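Local structure of uncharacterized protein (Trypanosoma congolense, 4E40) at residues 20-31 against 164-175; 53-61 against 98-108. The protein is a cell-surface receptor that binds haptoglobin-hemoglobin, probably for the uptake of heme iron by the parasite. All coordinates share one frame; numbering follows the deposited sequence.

How the contacts relate
The chain is an elongated helical bundle, and the two contacts lie on opposite sides of its centre. Their own centres are 46 Å apart, and their nearest atoms are about 27 Å apart. Along the chain the order is 20-31, 53-61, 98-108, 164-175, so both segments of contact 2 fall between those of contact 1. Contact 1 lays a loop and the start of helix 172-180 around Gly27, where helices 12-26 and 28-73 meet. Contact 2 pairs helix 28-73 with helix 82-147, near Lys52, which binds heme b in another structure of this protein; no heme is bound here. Helix 28-73 runs through both contacts and so ties two distant parts of one long bundle together.

Contact 1: residues 20-31 against 164-175; sequences ELRAQLAGVSIA and ESTNYDVTAKSL. Unlike the reference sequence in segment 164-175: Glu164 (reference Asn).
Leu21 meets Leu175 methyl to methyl, CD1 to CD1 at 3.7 Å. Leu175 is a knob in a hole formed by Leu21, Gln24, Leu25 and Val28. Arg22 spreads one face of its guanidinium under Glu164, whose CG lies over it. The salt bridge from Arg22 NH1 to Glu164 OE1 is long, 3.6 Å, and acts through charge alone, with the two planes 82° apart. NH1 is hydrogen-bonded to Ser141 of helix 82-147, and NE gives a bond to a water at the group's edge. Ala23 O accepts from Asn167 N at 3.0 Å, with the donor 55° out of the carbonyl plane. Gln24 turns its amide toward Ser174 and Asn167, while Val170 CG2 packs on Gln24 O at 3.3 Å. A water donates to Gly27 O and Asn167 O and accepts from Val170 N. Further on, Ala31 CB touches Val170 O. Within 164-175, Asn167 holds CG anti to its N (chi1 -178°), and OD1 accepts from Asp169 N in an Asx turn. Thr171 and Ser174 form a capping box. One direct backbone bond and a water bridge thus fix the loop, while Leu175 adds apolar packing beside a polar, capped helix start.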
loop_
_atom_site.group_PDB
_atom_site.type_symbol
_atom_site.label_atom_id
_atom_site.label_comp_id
_atom_site.label_asym_id
_atom_site.label_seq_id
_atom_site.Cartn_x
_atom_site.Cartn_y
_atom_site.Cartn_z
ATOM N N GLU A 20 3.402 -23.189 21.133
ATOM C CA GLU A 20 2.543 -22.198 20.445
ATOM C C GLU A 20 3.389 -21.064 19.854
ATOM O O GLU A 20 3.120 -20.594 18.746
ATOM C CB GLU A 20 1.459 -21.634 21.371
ATOM C CG GLU A 20 0.546 -20.581 20.703
ATOM C CD GLU A 20 -0.091 -21.070 19.415
ATOM O OE1 GLU A 20 -0.172 -22.315 19.208
ATOM O OE2 GLU A 20 -0.498 -20.234 18.573
ATOM N N LEU A 21 4.361 -20.562 20.609
ATOM C CA LEU A 21 5.224 -19.493 20.101
ATOM C C LEU A 21 5.935 -19.938 18.812
ATOM O O LEU A 21 6.026 -19.159 17.861
ATOM C CB LEU A 21 6.280 -19.105 21.135
ATOM C CG LEU A 21 7.303 -18.031 20.761
ATOM C CD1 LEU A 21 6.623 -16.719 20.329
ATOM C CD2 LEU A 21 8.340 -17.758 21.849
ATOM N N ARG A 22 6.473 -21.162 18.818
ATOM C CA ARG A 22 7.176 -21.635 17.615
ATOM C C ARG A 22 6.222 -21.653 16.418
ATOM O O ARG A 22 6.643 -21.254 15.307
ATOM C CB ARG A 22 7.742 -23.046 17.870
ATOM C CG ARG A 22 8.709 -23.504 16.763
ATOM C CD ARG A 22 7.991 -24.462 15.777
ATOM N NE ARG A 22 7.452 -25.653 16.434
ATOM C CZ ARG A 22 8.160 -26.733 16.849
ATOM N NH1 ARG A 22 9.487 -26.819 16.665
ATOM N NH2 ARG A 22 7.546 -27.746 17.462
ATOM N N ALA A 23 4.994 -22.119 16.606
ATOM C CA ALA A 23 3.996 -22.144 15.510
ATOM C C ALA A 23 3.686 -20.736 15.008
ATOM O O ALA A 23 3.572 -20.522 13.787
ATOM C CB ALA A 23 2.716 -22.854 15.898
ATOM N N GLN A 24 3.661 -19.760 15.940
ATOM C CA GLN A 24 3.444 -18.353 15.499
ATOM C C GLN A 24 4.643 -17.811 14.707
ATOM O O GLN A 24 4.477 -17.170 13.679
ATOM C CB GLN A 24 3.232 -17.418 16.694
ATOM C CG GLN A 24 2.015 -17.750 17.546
ATOM C CD GLN A 24 0.785 -17.025 17.226
ATOM O OE1 GLN A 24 -0.282 -17.668 17.051
ATOM N NE2 GLN A 24 0.908 -15.772 16.929
ATOM N N LEU A 25 5.876 -18.049 15.201
ATOM C CA LEU A 25 7.075 -17.542 14.540
ATOM C C LEU A 25 7.132 -18.160 13.138
ATOM O O LEU A 25 7.434 -17.437 12.174
ATOM C CB LEU A 25 8.335 -17.918 15.353
ATOM C CG LEU A 25 8.375 -17.117 16.700
ATOM C CD1 LEU A 25 9.419 -17.773 17.612
ATOM C CD2 LEU A 25 8.656 -15.625 16.509
ATOM N N ALA A 26 6.827 -19.470 13.055
ATOM C CA ALA A 26 6.836 -20.199 11.748
ATOM C C ALA A 26 5.818 -19.596 10.792
ATOM O O ALA A 26 6.013 -19.655 9.556
ATOM C CB ALA A 26 6.538 -21.679 11.946
ATOM N N GLY A 27 4.746 -19.028 11.320
ATOM C CA GLY A 27 3.710 -18.464 10.467
ATOM C C GLY A 27 3.897 -16.981 10.133
ATOM O O GLY A 27 3.098 -16.440 9.405
ATOM N N VAL A 28 4.979 -16.341 10.577
ATOM C CA VAL A 28 5.218 -14.933 10.256
ATOM C C VAL A 28 5.486 -14.757 8.747
ATOM O O VAL A 28 5.006 -13.777 8.169
ATOM C CB VAL A 28 6.419 -14.378 11.071
ATOM C CG1 VAL A 28 6.844 -13.000 10.520
ATOM C CG2 VAL A 28 5.977 -14.295 12.562
ATOM N N SER A 29 6.181 -15.718 8.143
ATOM C CA SER A 29 6.478 -15.587 6.701
ATOM C C SER A 29 5.165 -15.500 5.895
ATOM O O SER A 29 4.967 -14.566 5.096
ATOM C CB SER A 29 7.321 -16.780 6.252
ATOM O OG SER A 29 7.622 -16.655 4.866
ATOM N N ILE A 30 4.290 -16.489 6.116
ATOM C CA ILE A 30 3.073 -16.371 5.322
ATOM C C ILE A 30 2.181 -15.181 5.746
ATOM O O ILE A 30 1.587 -14.540 4.883
ATOM C CB ILE A 30 2.329 -17.714 5.180
ATOM C CG1 ILE A 30 1.263 -17.854 6.169
ATOM C CG2 ILE A 30 3.216 -18.906 4.782
ATOM C CD1 ILE A 30 0.155 -17.676 5.186
ATOM N N ALA A 31 2.127 -14.829 7.042
ATOM C CA ALA A 31 1.400 -13.628 7.465
ATOM C C ALA A 31 1.884 -12.380 6.750
ATOM O O ALA A 31 1.093 -11.538 6.328
ATOM C CB ALA A 31 1.504 -13.431 8.964
ATOM N N GLU A 164 5.622 -30.180 15.537
ATOM C CA GLU A 164 6.043 -29.101 14.642
ATOM C C GLU A 164 4.839 -28.640 13.837
ATOM O O GLU A 164 4.177 -29.468 13.229
ATOM C CB GLU A 164 7.102 -29.624 13.700
ATOM C CG GLU A 164 8.503 -29.525 14.251
ATOM C CD GLU A 164 9.468 -29.125 13.165
ATOM O OE1 GLU A 164 10.232 -28.154 13.374
ATOM O OE2 GLU A 164 9.428 -29.767 12.087
ATOM N N SER A 165 4.465 -27.362 13.905
ATOM C CA SER A 165 3.290 -26.923 13.180
ATOM C C SER A 165 3.432 -25.461 12.810
ATOM O O SER A 165 4.326 -24.769 13.302
ATOM C CB SER A 165 2.020 -27.108 14.004
ATOM O OG SER A 165 2.160 -26.429 15.234
ATOM N N THR A 166 2.636 -25.034 11.855
ATOM C CA THR A 166 2.654 -23.607 11.465
ATOM C C THR A 166 1.294 -23.051 11.755
ATOM O O THR A 166 0.269 -23.669 11.382
ATOM C CB THR A 166 2.940 -23.471 9.980
ATOM O OG1 THR A 166 4.234 -24.031 9.710
ATOM C CG2 THR A 166 2.984 -22.019 9.549
ATOM N N ASN A 167 1.235 -21.879 12.403
ATOM C CA ASN A 167 -0.025 -21.248 12.598
ATOM C C ASN A 167 -0.268 -20.291 11.435
ATOM O O ASN A 167 0.566 -19.414 11.144
ATOM C CB ASN A 167 -0.039 -20.510 13.954
ATOM C CG ASN A 167 -1.391 -19.855 14.249
ATOM O OD1 ASN A 167 -1.890 -19.082 13.473
ATOM N ND2 ASN A 167 -1.906 -20.081 15.440
ATOM N N TYR A 168 -1.378 -20.483 10.684
ATOM C CA TYR A 168 -1.644 -19.710 9.485
ATOM C C TYR A 168 -2.435 -18.438 9.749
ATOM O O TYR A 168 -2.938 -17.824 8.827
ATOM C CB TYR A 168 -2.445 -20.581 8.471
ATOM C CG TYR A 168 -1.526 -21.514 7.688
ATOM C CD1 TYR A 168 -1.117 -21.098 6.375
ATOM C CD2 TYR A 168 -1.154 -22.729 8.191
ATOM C CE1 TYR A 168 -0.279 -21.872 5.607
ATOM C CE2 TYR A 168 -0.294 -23.552 7.415
ATOM C CZ TYR A 168 0.106 -23.082 6.143
ATOM O OH TYR A 168 0.941 -23.890 5.334
ATOM N N ASP A 169 -2.635 -18.121 11.047
ATOM C CA ASP A 169 -3.457 -16.978 11.369
ATOM C C ASP A 169 -2.681 -15.973 12.222
ATOM O O ASP A 169 -3.298 -15.160 12.928
ATOM C CB ASP A 169 -4.628 -17.468 12.186
ATOM C CG ASP A 169 -5.397 -18.572 11.452
ATOM O OD1 ASP A 169 -5.664 -18.383 10.266
ATOM O OD2 ASP A 169 -5.689 -19.564 12.108
ATOM N N VAL A 170 -1.376 -15.937 12.014
ATOM C CA VAL A 170 -0.519 -15.055 12.906
ATOM C C VAL A 170 -0.736 -13.595 12.587
ATOM O O VAL A 170 -0.813 -13.139 11.417
ATOM C CB VAL A 170 0.959 -15.378 12.762
ATOM C CG1 VAL A 170 1.828 -14.394 13.603
ATOM C CG2 VAL A 170 1.189 -16.756 13.231
ATOM N N THR A 171 -0.808 -12.800 13.680
ATOM C CA THR A 171 -0.813 -11.357 13.614
ATOM C C THR A 171 0.234 -10.827 14.588
ATOM O O THR A 171 0.689 -11.549 15.469
ATOM C CB THR A 171 -2.166 -10.711 13.980
ATOM O OG1 THR A 171 -2.497 -11.033 15.323
ATOM C CG2 THR A 171 -3.276 -11.285 13.097
ATOM N N ALA A 172 0.585 -9.540 14.418
ATOM C CA ALA A 172 1.483 -8.962 15.444
ATOM C C ALA A 172 0.835 -9.073 16.833
ATOM O O ALA A 172 1.543 -9.316 17.812
ATOM C CB ALA A 172 1.821 -7.470 15.105
ATOM N N LYS A 173 -0.461 -8.908 16.928
ATOM C CA LYS A 173 -1.151 -9.033 18.193
ATOM C C LYS A 173 -1.054 -10.426 18.764
ATOM O O LYS A 173 -0.728 -10.591 19.961
ATOM C CB LYS A 173 -2.622 -8.636 17.968
ATOM C CG LYS A 173 -3.442 -8.734 19.245
ATOM C CD LYS A 173 -4.912 -8.353 18.946
ATOM C CE LYS A 173 -5.747 -8.400 20.233
ATOM N NZ LYS A 173 -7.154 -7.980 19.906
ATOM N N SER A 174 -1.299 -11.452 17.936
ATOM C CA SER A 174 -1.236 -12.783 18.515
ATOM C C SER A 174 0.205 -13.212 18.835
ATOM O O SER A 174 0.434 -13.897 19.833
ATOM C CB SER A 174 -1.924 -13.846 17.585
ATOM O OG SER A 174 -1.096 -14.052 16.417
ATOM N N LEU A 175 1.191 -12.738 18.067
ATOM C CA LEU A 175 2.548 -13.112 18.357
ATOM C C LEU A 175 2.975 -12.444 19.679
ATOM O O LEU A 175 3.646 -13.076 20.469
ATOM C CB LEU A 175 3.440 -12.710 17.184
ATOM C CG LEU A 175 4.933 -12.945 17.440
ATOM C CD1 LEU A 175 5.263 -14.432 17.737
ATOM C CD2 LEU A 175 5.712 -12.450 16.215
HETATM O O HOH W 1 -0.813 -22.883 16.522
HETATM O O HOH W 2 4.844 -25.840 17.271
HETATM O O HOH W 3 0.482 -17.022 9.815
#

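Contact 2: residues 53-61 against 98-108; sequences SEDILAKGG and LEHVKEEVEIV. Unlike the reference sequence in segment 53-61: Asp55 (reference Glu).
Ser53 packs against two valines of the facing helix. Its CB lies 3.7 Å from Val108 CG1, and its OG lies near CG1 of Val105. The hydroxyl sits between the backbone N and the carbonyl carbon (chi1 77°). From there Ser53 OG bonds to Arg50 O of its own helix and accepts from a water at 2.9 Å. That water also donates to Val105 O, so it links the two helices. Both methyls of Val105 reach Ser53 O, and CG2 also comes near Ile56.

One turn on, Ile56 points toward the other helix. Its CG2 branch, anti to the backbone N, meets Val101 CG1 at 3.6 Å, and the two side chains run obliquely past each other. The side chain of Ile56 is also about 4 Å from that of Lys52, which binds heme b in another structure of this protein; no heme is bound in this model. Leu57 starts off to one side. Its CG stands anti to the backbone N, and this together with chi2 (47°) brings CD1 toward helix 98-108. There CD1 touches Lys102 CG at 3.6 Å, on the aliphatic part of a lysine whose end leads away. The same methyl of Leu57 is 4.2 Å from Leu98 CD1.

At the far end Gly60 offers bare backbone, and Leu98 lays CD1 over it, 3.7 Å from Gly60 C.

The helices run antiparallel: the axes of segments 53-61 and 98-108 approach to 9.9 Å, at 165°. Helix 192-246 touches Val101 through Gln229, so the pair is part of the bundle. The chemistry is mostly apolar, with methyls meeting methyls, a lysine methylene and bare backbone. The geometry is consistent with a pair held mainly by apolar side-chain contact, with one water bridge and no direct polar bond between the two segments.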
loop_
_atom_site.group_PDB
_atom_site.type_symbol
_atom_site.label_atom_id
_atom_site.label_comp_id
_atom_site.label_asym_id
_atom_site.label_seq_id
_atom_site.Cartn_x
_atom_site.Cartn_y
_atom_site.Cartn_z
ATOM N N SER A 53 -4.239 9.186 -16.643
ATOM C CA SER A 53 -4.176 10.644 -16.320
ATOM C C SER A 53 -3.423 11.399 -17.444
ATOM O O SER A 53 -3.749 12.560 -17.740
ATOM C CB SER A 53 -3.532 10.857 -14.934
ATOM O OG SER A 53 -2.117 10.706 -15.002
ATOM N N GLU A 54 -2.387 10.769 -18.047
ATOM C CA GLU A 54 -1.653 11.395 -19.074
ATOM C C GLU A 54 -2.496 11.553 -20.347
ATOM O O GLU A 54 -2.376 12.575 -21.031
ATOM C CB GLU A 54 -0.442 10.509 -19.408
ATOM C CG GLU A 54 0.620 10.576 -18.316
ATOM C CD GLU A 54 1.876 9.716 -18.661
ATOM O OE1 GLU A 54 1.928 9.039 -19.716
ATOM O OE2 GLU A 54 2.849 9.764 -17.922
ATOM N N ASP A 55 -3.361 10.557 -20.617
ATOM C CA ASP A 55 -4.243 10.608 -21.772
ATOM C C ASP A 55 -5.213 11.760 -21.581
ATOM O O ASP A 55 -5.449 12.524 -22.509
ATOM C CB ASP A 55 -5.050 9.309 -21.931
ATOM C CG ASP A 55 -5.854 9.271 -23.240
ATOM O OD1 ASP A 55 -5.258 9.433 -24.328
ATOM O OD2 ASP A 55 -7.082 9.057 -23.206
ATOM N N ILE A 56 -5.742 11.866 -20.360
ATOM C CA ILE A 56 -6.685 12.966 -20.030
ATOM C C ILE A 56 -6.034 14.327 -20.292
ATOM O O ILE A 56 -6.661 15.204 -20.900
ATOM C CB ILE A 56 -7.146 12.843 -18.552
ATOM C CG1 ILE A 56 -8.153 11.703 -18.523
ATOM C CG2 ILE A 56 -7.813 14.151 -18.103
ATOM C CD1 ILE A 56 -8.442 11.286 -17.097
ATOM N N LEU A 57 -4.761 14.462 -19.897
ATOM C CA LEU A 57 -4.064 15.733 -20.077
ATOM C C LEU A 57 -3.859 16.020 -21.569
ATOM O O LEU A 57 -4.028 17.143 -21.988
ATOM C CB LEU A 57 -2.692 15.680 -19.381
ATOM C CG LEU A 57 -2.113 17.096 -19.272
ATOM C CD1 LEU A 57 -3.030 18.219 -18.750
ATOM C CD2 LEU A 57 -0.860 17.033 -18.407
ATOM N N ALA A 58 -3.474 15.011 -22.320
ATOM C CA ALA A 58 -3.262 15.208 -23.777
ATOM C C ALA A 58 -4.586 15.599 -24.467
ATOM O O ALA A 58 -4.613 16.527 -25.270
ATOM C CB ALA A 58 -2.666 13.932 -24.344
ATOM N N LYS A 59 -5.706 14.935 -24.099
ATOM C CA LYS A 59 -6.993 15.346 -24.721
ATOM C C LYS A 59 -7.391 16.760 -24.344
ATOM O O LYS A 59 -7.980 17.478 -25.134
ATOM C CB LYS A 59 -8.104 14.351 -24.294
ATOM C CG LYS A 59 -8.007 13.021 -24.996
ATOM C CD LYS A 59 -9.050 12.064 -24.411
ATOM C CE LYS A 59 -9.212 10.726 -25.154
ATOM N NZ LYS A 59 -8.066 10.474 -26.078
ATOM N N GLY A 60 -7.117 17.139 -23.081
ATOM C CA GLY A 60 -7.391 18.500 -22.624
ATOM C C GLY A 60 -6.556 19.568 -23.350
ATOM O O GLY A 60 -7.113 20.589 -23.806
ATOM N N GLY A 61 -5.274 19.287 -23.513
ATOM C CA GLY A 61 -4.398 20.225 -24.244
ATOM C C GLY A 61 -4.834 20.369 -25.681
ATOM O O GLY A 61 -4.863 21.514 -26.175
ATOM N N LEU A 98 -9.262 23.351 -18.142
ATOM C CA LEU A 98 -7.974 22.708 -18.223
ATOM C C LEU A 98 -7.064 23.013 -17.037
ATOM O O LEU A 98 -6.305 22.142 -16.645
ATOM C CB LEU A 98 -7.273 23.125 -19.593
ATOM C CG LEU A 98 -5.896 22.419 -19.770
ATOM C CD1 LEU A 98 -6.012 20.912 -19.982
ATOM C CD2 LEU A 98 -5.213 23.055 -20.992
ATOM N N GLU A 99 -7.104 24.226 -16.460
ATOM C CA GLU A 99 -6.322 24.432 -15.227
ATOM C C GLU A 99 -6.702 23.436 -14.131
ATOM O O GLU A 99 -5.841 22.934 -13.436
ATOM C CB GLU A 99 -6.559 25.859 -14.707
ATOM C CG GLU A 99 -6.036 26.974 -15.634
ATOM C CD GLU A 99 -6.433 28.352 -15.073
ATOM O OE1 GLU A 99 -5.996 28.661 -13.981
ATOM O OE2 GLU A 99 -7.224 29.033 -15.743
ATOM N N HIS A 100 -8.004 23.078 -14.096
ATOM C CA HIS A 100 -8.390 22.074 -13.095
ATOM C C HIS A 100 -8.036 20.651 -13.487
ATOM O O HIS A 100 -7.667 19.879 -12.636
ATOM C CB HIS A 100 -9.896 22.170 -12.770
ATOM C CG HIS A 100 -10.327 23.529 -12.394
ATOM N ND1 HIS A 100 -9.784 24.215 -11.305
ATOM C CD2 HIS A 100 -11.319 24.325 -12.917
ATOM C CE1 HIS A 100 -10.397 25.405 -11.207
ATOM N NE2 HIS A 100 -11.354 25.482 -12.179
ATOM N N VAL A 101 -8.128 20.331 -14.776
ATOM C CA VAL A 101 -7.602 19.053 -15.258
ATOM C C VAL A 101 -6.161 18.870 -14.784
ATOM O O VAL A 101 -5.786 17.828 -14.223
ATOM C CB VAL A 101 -7.640 18.937 -16.799
ATOM C CG1 VAL A 101 -6.948 17.592 -17.255
ATOM C CG2 VAL A 101 -9.104 18.895 -17.282
ATOM N N LYS A 102 -5.350 19.906 -14.985
ATOM C CA LYS A 102 -3.934 19.818 -14.630
ATOM C C LYS A 102 -3.751 19.658 -13.119
ATOM O O LYS A 102 -2.927 18.872 -12.674
ATOM C CB LYS A 102 -3.211 21.081 -15.102
ATOM C CG LYS A 102 -3.045 21.112 -16.611
ATOM C CD LYS A 102 -2.567 22.477 -17.094
ATOM C CE LYS A 102 -1.323 22.923 -16.372
ATOM N NZ LYS A 102 -0.596 23.903 -17.229
ATOM N N GLU A 103 -4.547 20.398 -12.318
ATOM C CA GLU A 103 -4.501 20.228 -10.854
ATOM C C GLU A 103 -4.825 18.814 -10.429
ATOM O O GLU A 103 -4.093 18.184 -9.625
ATOM C CB GLU A 103 -5.526 21.195 -10.228
ATOM C CG GLU A 103 -5.101 22.648 -10.251
ATOM C CD GLU A 103 -6.238 23.667 -10.097
ATOM O OE1 GLU A 103 -7.413 23.213 -10.046
ATOM O OE2 GLU A 103 -5.988 24.859 -10.107
ATOM N N GLU A 104 -5.877 18.240 -11.019
ATOM C CA GLU A 104 -6.231 16.839 -10.671
ATOM C C GLU A 104 -5.244 15.799 -11.145
ATOM O O GLU A 104 -4.971 14.846 -10.407
ATOM C CB GLU A 104 -7.641 16.487 -11.119
ATOM C CG GLU A 104 -8.699 17.442 -10.551
ATOM C CD GLU A 104 -8.812 17.370 -9.033
ATOM O OE1 GLU A 104 -8.400 16.340 -8.447
ATOM O OE2 GLU A 104 -9.344 18.348 -8.462
ATOM N N VAL A 105 -4.666 16.005 -12.311
ATOM C CA VAL A 105 -3.682 15.063 -12.871
ATOM C C VAL A 105 -2.403 15.163 -12.057
ATOM O O VAL A 105 -1.747 14.122 -11.847
ATOM C CB VAL A 105 -3.509 15.316 -14.386
ATOM C CG1 VAL A 105 -2.280 14.526 -14.953
ATOM C CG2 VAL A 105 -4.792 14.880 -15.115
ATOM N N GLU A 106 -2.062 16.339 -11.527
ATOM C CA GLU A 106 -0.938 16.457 -10.567
ATOM C C GLU A 106 -1.170 15.702 -9.290
ATOM O O GLU A 106 -0.227 15.086 -8.749
ATOM C CB GLU A 106 -0.636 17.932 -10.262
ATOM C CG GLU A 106 0.186 18.555 -11.361
ATOM C CD GLU A 106 1.368 17.628 -11.776
ATOM O OE1 GLU A 106 2.125 17.089 -10.895
ATOM O OE2 GLU A 106 1.477 17.422 -12.991
ATOM N N ILE A 107 -2.414 15.731 -8.787
ATOM C CA ILE A 107 -2.722 14.922 -7.624
ATOM C C ILE A 107 -2.571 13.440 -7.922
ATOM O O ILE A 107 -1.993 12.720 -7.052
ATOM C CB ILE A 107 -4.122 15.211 -7.068
ATOM C CG1 ILE A 107 -4.114 16.591 -6.492
ATOM C CG2 ILE A 107 -4.467 14.178 -5.940
ATOM C CD1 ILE A 107 -5.504 17.106 -6.146
ATOM N N VAL A 108 -3.042 12.959 -9.077
ATOM C CA VAL A 108 -2.901 11.564 -9.499
ATOM C C VAL A 108 -1.401 11.198 -9.516
ATOM O O VAL A 108 -1.011 10.142 -9.014
ATOM C CB VAL A 108 -3.505 11.299 -10.882
ATOM C CG1 VAL A 108 -3.094 9.865 -11.362
ATOM C CG2 VAL A 108 -5.023 11.422 -10.787
HETATM O O HOH W 4 -0.268 12.226 -13.430
#